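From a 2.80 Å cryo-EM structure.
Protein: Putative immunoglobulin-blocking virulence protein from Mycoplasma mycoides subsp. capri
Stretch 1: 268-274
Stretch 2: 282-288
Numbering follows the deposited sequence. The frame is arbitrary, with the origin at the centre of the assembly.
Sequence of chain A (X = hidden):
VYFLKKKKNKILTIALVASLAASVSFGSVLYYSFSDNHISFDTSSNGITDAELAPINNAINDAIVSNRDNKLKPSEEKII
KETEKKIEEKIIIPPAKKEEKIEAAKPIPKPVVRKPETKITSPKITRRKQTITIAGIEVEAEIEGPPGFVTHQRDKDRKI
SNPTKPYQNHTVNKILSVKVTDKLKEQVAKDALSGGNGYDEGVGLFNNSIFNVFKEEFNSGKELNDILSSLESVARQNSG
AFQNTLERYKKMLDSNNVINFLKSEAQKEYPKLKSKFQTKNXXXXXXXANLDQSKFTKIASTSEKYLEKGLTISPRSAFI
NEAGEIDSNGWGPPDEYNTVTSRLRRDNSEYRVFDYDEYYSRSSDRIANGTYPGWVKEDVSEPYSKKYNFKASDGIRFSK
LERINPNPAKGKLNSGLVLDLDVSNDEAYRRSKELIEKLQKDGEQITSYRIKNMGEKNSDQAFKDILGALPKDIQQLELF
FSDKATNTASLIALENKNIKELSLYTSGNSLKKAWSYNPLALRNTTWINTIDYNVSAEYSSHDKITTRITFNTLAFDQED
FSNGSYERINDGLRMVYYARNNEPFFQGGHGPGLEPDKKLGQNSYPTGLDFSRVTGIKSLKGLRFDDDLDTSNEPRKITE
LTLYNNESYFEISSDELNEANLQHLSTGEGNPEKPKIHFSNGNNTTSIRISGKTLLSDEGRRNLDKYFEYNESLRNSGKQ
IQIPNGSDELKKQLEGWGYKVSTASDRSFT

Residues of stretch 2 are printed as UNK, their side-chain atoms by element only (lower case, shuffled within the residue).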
ATOM      1  N   LYS A 268      17.627  58.437 -12.820  1.00102.68           N
ATOM      2  CA  LYS A 268      18.705  58.905 -13.701  1.00102.68           C
ATOM      3  C   LYS A 268      19.578  57.752 -14.204  1.00102.68           C
ATOM      4  O   LYS A 268      20.020  57.769 -15.345  1.00102.68           O
ATOM      5  CB  LYS A 268      19.533  59.998 -13.005  1.00102.68           C
ATOM      6  CG  LYS A 268      18.765  61.326 -12.920  1.00102.68           C
ATOM      7  CD  LYS A 268      19.646  62.523 -12.545  1.00102.68           C
ATOM      8  CE  LYS A 268      20.154  62.519 -11.103  1.00102.68           C
ATOM      9  NZ  LYS A 268      19.131  62.991 -10.145  1.00102.68           N
ATOM     10  N   GLU A 269      19.856  56.749 -13.373  1.00102.08           N
ATOM     11  CA  GLU A 269      20.697  55.600 -13.753  1.00102.08           C
ATOM     12  C   GLU A 269      19.959  54.564 -14.618  1.00102.08           C
ATOM     13  O   GLU A 269      20.559  53.974 -15.514  1.00102.08           O
ATOM     14  CB  GLU A 269      21.264  54.920 -12.496  1.00102.08           C
ATOM     15  CG  GLU A 269      22.335  55.755 -11.779  1.00102.08           C
ATOM     16  CD  GLU A 269      23.125  54.930 -10.757  1.00102.08           C
ATOM     17  OE1 GLU A 269      22.516  54.242  -9.915  1.00102.08           O
ATOM     18  OE2 GLU A 269      24.370  54.974 -10.764  1.00102.08           O
ATOM     19  N   TYR A 270      18.666  54.340 -14.377  1.00 98.29           N
ATOM     20  CA  TYR A 270      17.869  53.274 -14.984  1.00 98.29           C
ATOM     21  C   TYR A 270      17.889  53.218 -16.522  1.00 98.29           C
ATOM     22  O   TYR A 270      18.192  52.145 -17.044  1.00 98.29           O
ATOM     23  CB  TYR A 270      16.440  53.326 -14.423  1.00 98.29           C
ATOM     24  CG  TYR A 270      15.426  52.480 -15.176  1.00 98.29           C
ATOM     25  CD1 TYR A 270      15.237  51.118 -14.881  1.00 98.29           C
ATOM     26  CD2 TYR A 270      14.668  53.067 -16.204  1.00 98.29           C
ATOM     27  CE1 TYR A 270      14.315  50.351 -15.613  1.00 98.29           C
ATOM     28  CE2 TYR A 270      13.753  52.307 -16.943  1.00 98.29           C
ATOM     29  CZ  TYR A 270      13.571  50.944 -16.651  1.00 98.29           C
ATOM     30  OH  TYR A 270      12.678  50.214 -17.355  1.00 98.29           O
ATOM     31  N   PRO A 271      17.625  54.308 -17.269  1.00100.24           N
ATOM     32  CA  PRO A 271      17.475  54.244 -18.723  1.00100.24           C
ATOM     33  C   PRO A 271      18.765  53.873 -19.467  1.00100.24           C
ATOM     34  O   PRO A 271      18.699  53.296 -20.557  1.00100.24           O
ATOM     35  CB  PRO A 271      16.932  55.609 -19.141  1.00100.24           C
ATOM     36  CG  PRO A 271      17.340  56.546 -18.021  1.00100.24           C
ATOM     37  CD  PRO A 271      17.318  55.647 -16.799  1.00100.24           C
ATOM     38  N   LYS A 272      19.933  54.147 -18.872  1.00101.72           N
ATOM     39  CA  LYS A 272      21.232  53.689 -19.385  1.00101.72           C
ATOM     40  C   LYS A 272      21.528  52.277 -18.898  1.00101.72           C
ATOM     41  O   LYS A 272      21.756  51.376 -19.705  1.00101.72           O
ATOM     42  CB  LYS A 272      22.343  54.683 -19.001  1.00101.72           C
ATOM     43  CG  LYS A 272      22.148  56.100 -19.566  1.00101.72           C
ATOM     44  CD  LYS A 272      22.045  56.162 -21.091  1.00101.72           C
ATOM     45  CE  LYS A 272      22.040  57.591 -21.631  1.00101.72           C
ATOM     46  NZ  LYS A 272      20.833  58.344 -21.255  1.00101.72           N
ATOM     47  N   LEU A 273      21.477  52.073 -17.577  1.00104.49           N
ATOM     48  CA  LEU A 273      21.897  50.838 -16.909  1.00104.49           C
ATOM     49  C   LEU A 273      21.042  49.623 -17.300  1.00104.49           C
ATOM     50  O   LEU A 273      21.561  48.514 -17.293  1.00104.49           O
ATOM     51  CB  LEU A 273      21.899  51.078 -15.387  1.00104.49           C
ATOM     52  CG  LEU A 273      22.623  50.001 -14.557  1.00104.49           C
ATOM     53  CD1 LEU A 273      24.135  50.173 -14.565  1.00104.49           C
ATOM     54  CD2 LEU A 273      22.173  50.089 -13.111  1.00104.49           C
ATOM     55  N   LYS A 274      19.785  49.819 -17.722  1.00106.15           N
ATOM     56  CA  LYS A 274      18.880  48.778 -18.245  1.00106.15           C
ATOM     57  C   LYS A 274      19.525  47.859 -19.286  1.00106.15           C
ATOM     58  O   LYS A 274      19.290  46.656 -19.277  1.00106.15           O
ATOM     59  CB  LYS A 274      17.644  49.497 -18.821  1.00106.15           C
ATOM     60  CG  LYS A 274      16.648  48.608 -19.578  1.00106.15           C
ATOM     61  CD  LYS A 274      15.988  47.544 -18.694  1.00106.15           C
ATOM     62  CE  LYS A 274      15.405  46.377 -19.478  1.00106.15           C
ATOM     63  NZ  LYS A 274      14.345  46.780 -20.402  1.00106.15           N
ATOM     64  N   UNK A 282      18.999  39.514 -12.073  1.00 94.46           N
ATOM     65  CA  UNK A 282      19.990  40.549 -11.722  1.00 94.46           C
ATOM     66  C   UNK A 282      19.489  41.968 -12.031  1.00 94.46           C
ATOM     67  O   UNK A 282      19.696  42.867 -11.227  1.00 94.46           O
ATOM     68  c   UNK A 282      22.016  39.041 -11.968  1.00 94.46           C
ATOM     69  n   UNK A 282      23.727  37.943 -13.361  1.00 94.46           N
ATOM     70  o   UNK A 282      24.348  39.611 -12.119  1.00 94.46           O
ATOM     71  c   UNK A 282      21.316  40.305 -12.462  1.00 94.46           C
ATOM     72  c   UNK A 282      23.441  38.889 -12.497  1.00 94.46           C
ATOM     73  N   UNK A 283      18.792  42.160 -13.150  1.00 94.84           N
ATOM     74  CA  UNK A 283      17.997  43.363 -13.405  1.00 94.84           C
ATOM     75  C   UNK A 283      16.926  43.602 -12.337  1.00 94.84           C
ATOM     76  O   UNK A 283      16.982  44.604 -11.632  1.00 94.84           O
ATOM     77  c   UNK A 283      16.289  44.260 -15.240  1.00 94.84           C
ATOM     78  o   UNK A 283      17.374  46.255 -14.375  1.00 94.84           O
ATOM     79  o   UNK A 283      15.614  46.496 -15.645  1.00 94.84           O
ATOM     80  c   UNK A 283      17.452  43.330 -14.847  1.00 94.84           C
ATOM     81  c   UNK A 283      16.458  45.773 -15.070  1.00 94.84           C
ATOM     82  N   UNK A 284      15.923  42.742 -12.172  1.00 89.68           N
ATOM     83  CA  UNK A 284      14.714  43.222 -11.500  1.00 89.68           C
ATOM     84  C   UNK A 284      14.834  43.155  -9.959  1.00 89.68           C
ATOM     85  O   UNK A 284      14.141  43.883  -9.258  1.00 89.68           O
ATOM     86  c   UNK A 284      12.800  41.424 -12.203  1.00 89.68           C
ATOM     87  c   UNK A 284      11.370  39.104 -13.067  1.00 89.68           C
ATOM     88  c   UNK A 284      13.453  40.270 -12.648  1.00 89.68           C
ATOM     89  c   UNK A 284      13.482  42.774 -12.317  1.00 89.68           C
ATOM     90  c   UNK A 284      10.690  40.296 -12.769  1.00 89.68           C
ATOM     91  c   UNK A 284      12.771  39.096 -13.012  1.00 89.68           C
ATOM     92  o   UNK A 284      10.689  38.001 -13.454  1.00 89.68           O
ATOM     93  c   UNK A 284      11.402  41.433 -12.359  1.00 89.68           C
ATOM     94  N   UNK A 285      15.891  42.505  -9.435  1.00 84.49           N
ATOM     95  CA  UNK A 285      16.485  42.753  -8.101  1.00 84.49           C
ATOM     96  C   UNK A 285      16.883  44.229  -7.904  1.00 84.49           C
ATOM     97  O   UNK A 285      16.662  44.816  -6.843  1.00 84.49           O
ATOM     98  c   UNK A 285      17.711  41.822  -7.870  1.00 84.49           C
ATOM     99  c   UNK A 285      18.632  42.283  -6.728  1.00 84.49           C
ATOM    100  c   UNK A 285      18.329  39.317  -7.506  1.00 84.49           C
ATOM    101  c   UNK A 285      17.233  40.383  -7.576  1.00 84.49           C
ATOM    102  N   UNK A 286      17.472  44.865  -8.915  1.00 86.63           N
ATOM    103  CA  UNK A 286      17.873  46.266  -8.862  1.00 86.63           C
ATOM    104  C   UNK A 286      16.667  47.213  -8.915  1.00 86.63           C
ATOM    105  O   UNK A 286      16.798  48.374  -8.532  1.00 86.63           O
ATOM    106  c   UNK A 286      20.671  48.232  -9.190  1.00 86.63           C
ATOM    107  c   UNK A 286      19.026  51.668 -11.818  1.00 86.63           C
ATOM    108  c   UNK A 286      18.388  49.316 -11.783  1.00 86.63           C
ATOM    109  c   UNK A 286      19.925  51.436 -10.770  1.00 86.63           C
ATOM    110  c   UNK A 286      18.933  46.540  -9.944  1.00 86.63           C
ATOM    111  n   UNK A 286      20.938  49.570  -9.374  1.00 86.63           N
ATOM    112  c   UNK A 286      18.297  50.598 -12.351  1.00 86.63           C
ATOM    113  c   UNK A 286      19.268  49.057 -10.715  1.00 86.63           C
ATOM    114  c   UNK A 286      19.602  47.877  -9.932  1.00 86.63           C
ATOM    115  c   UNK A 286      20.073  50.140 -10.270  1.00 86.63           C
ATOM    116  N   UNK A 287      15.471  46.779  -9.321  1.00 82.88           N
ATOM    117  CA  UNK A 287      14.249  47.583  -9.162  1.00 82.88           C
ATOM    118  C   UNK A 287      13.794  47.584  -7.700  1.00 82.88           C
ATOM    119  O   UNK A 287      13.778  48.637  -7.086  1.00 82.88           O
ATOM    120  c   UNK A 287      14.197  47.006 -12.423  1.00 82.88           C
ATOM    121  c   UNK A 287      13.304  49.149 -11.657  1.00 82.88           C
ATOM    122  c   UNK A 287      13.119  47.152 -10.118  1.00 82.88           C
ATOM    123  c   UNK A 287      13.135  47.647 -11.569  1.00 82.88           C
ATOM    124  N   UNK A 288      13.500  46.432  -7.109  1.00 80.91           N
ATOM    125  CA  UNK A 288      13.044  46.325  -5.715  1.00 80.91           C
ATOM    126  C   UNK A 288      14.022  46.972  -4.727  1.00 80.91           C
ATOM    127  O   UNK A 288      13.587  47.706  -3.846  1.00 80.91           O
ATOM    128  c   UNK A 288      13.936  43.910  -5.440  1.00 80.91           C
ATOM    129  c   UNK A 288      13.655  42.433  -5.193  1.00 80.91           C
ATOM    130  c   UNK A 288      12.728  44.858  -5.333  1.00 80.91           C
ATOM    131  c   UNK A 288      11.586  44.346  -6.200  1.00 80.91           C
TER

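Position 282 opens the helical stretch. Its side chain is three carbons in a row, and the third carries one oxygen and one nitrogen. That is a terminal amide. It does not touch stretch 1. The residue is Gln282. The nitrogen separates it from the acid of the same length, which would carry two oxygens. Its NE2 is hydrogen-bonded elsewhere in the structure.

Position 283 also has three side-chain carbons, but here the third carries two oxygens. That is a carboxylate. Its CB points toward stretch 1, and one of its oxygens lies near Lys274 and Tyr270. The residue is Glu283. OE2 of Glu283 is 3.2 Å from CD of Lys274 and 4.1 Å from CE1 of Tyr270. Both are contacts with carbon. No hydrogen bond joins the acid to either residue.

Position 284 has one carbon leading to a ring of six carbons, and the ring bears one oxygen. This is a phenol. It is out of reach of stretch 1. The residue is Tyr284, with chi1 in the p well.

Position 285 has four side-chain carbons and no other element. The chain forks at the first carbon, and one arm is two carbons long. It touches nothing on stretch 1. The residue is Ile285. It is buried, so its packing partners lie elsewhere in the structure.

Position 286 has one carbon followed by fused five- and six-membered rings. The rings hold eight carbons and one nitrogen, which is an indole. The group reaches Glu269, Tyr270 and Leu273. The residue is Trp286. Its chi1 is t, and its CB points toward stretch 1. CD2 of Leu273 sits over one face of the indole, 3.5 Å from CZ2 of Trp286. At the ring edge, CH2 of Trp286 is 3.7 Å from the backbone N of Tyr270, and CZ2 of Trp286 is 3.9 Å from OE1 of Glu269.

Position 287 has four carbons, forked at the second. Its CB points sideways, but the end of the side chain comes nearer to stretch 1 and meets the ring of Tyr270. The residue is Leu287. Its CD1 is 4.2 Å from CD1 of Tyr270.

Position 288 again has four carbons forked at the first, with one arm two carbons long. It is out of reach of stretch 1. The residue is Ile288.

The contact is small, with 309 Å² buried over both sides, and no hydrogen bond crosses it. Trp286 is its centre, with the largest covered area of any residue here. The methyl CD2 of Leu273 makes a CH-pi contact with the six-membered ring, nearly along the ring normal. CB of Tyr270 packs 3.9 Å from CZ3 of Trp286, and Leu287 adds a looser apolar contact to the same tyrosine. Glu283 lies one helical turn before Leu287 and reaches the aliphatic part of Lys274. The positions that touch are 283, 286 and 287, a spacing that places them along one side of the helix.

Stretch 2 282-288: QEYIWLI
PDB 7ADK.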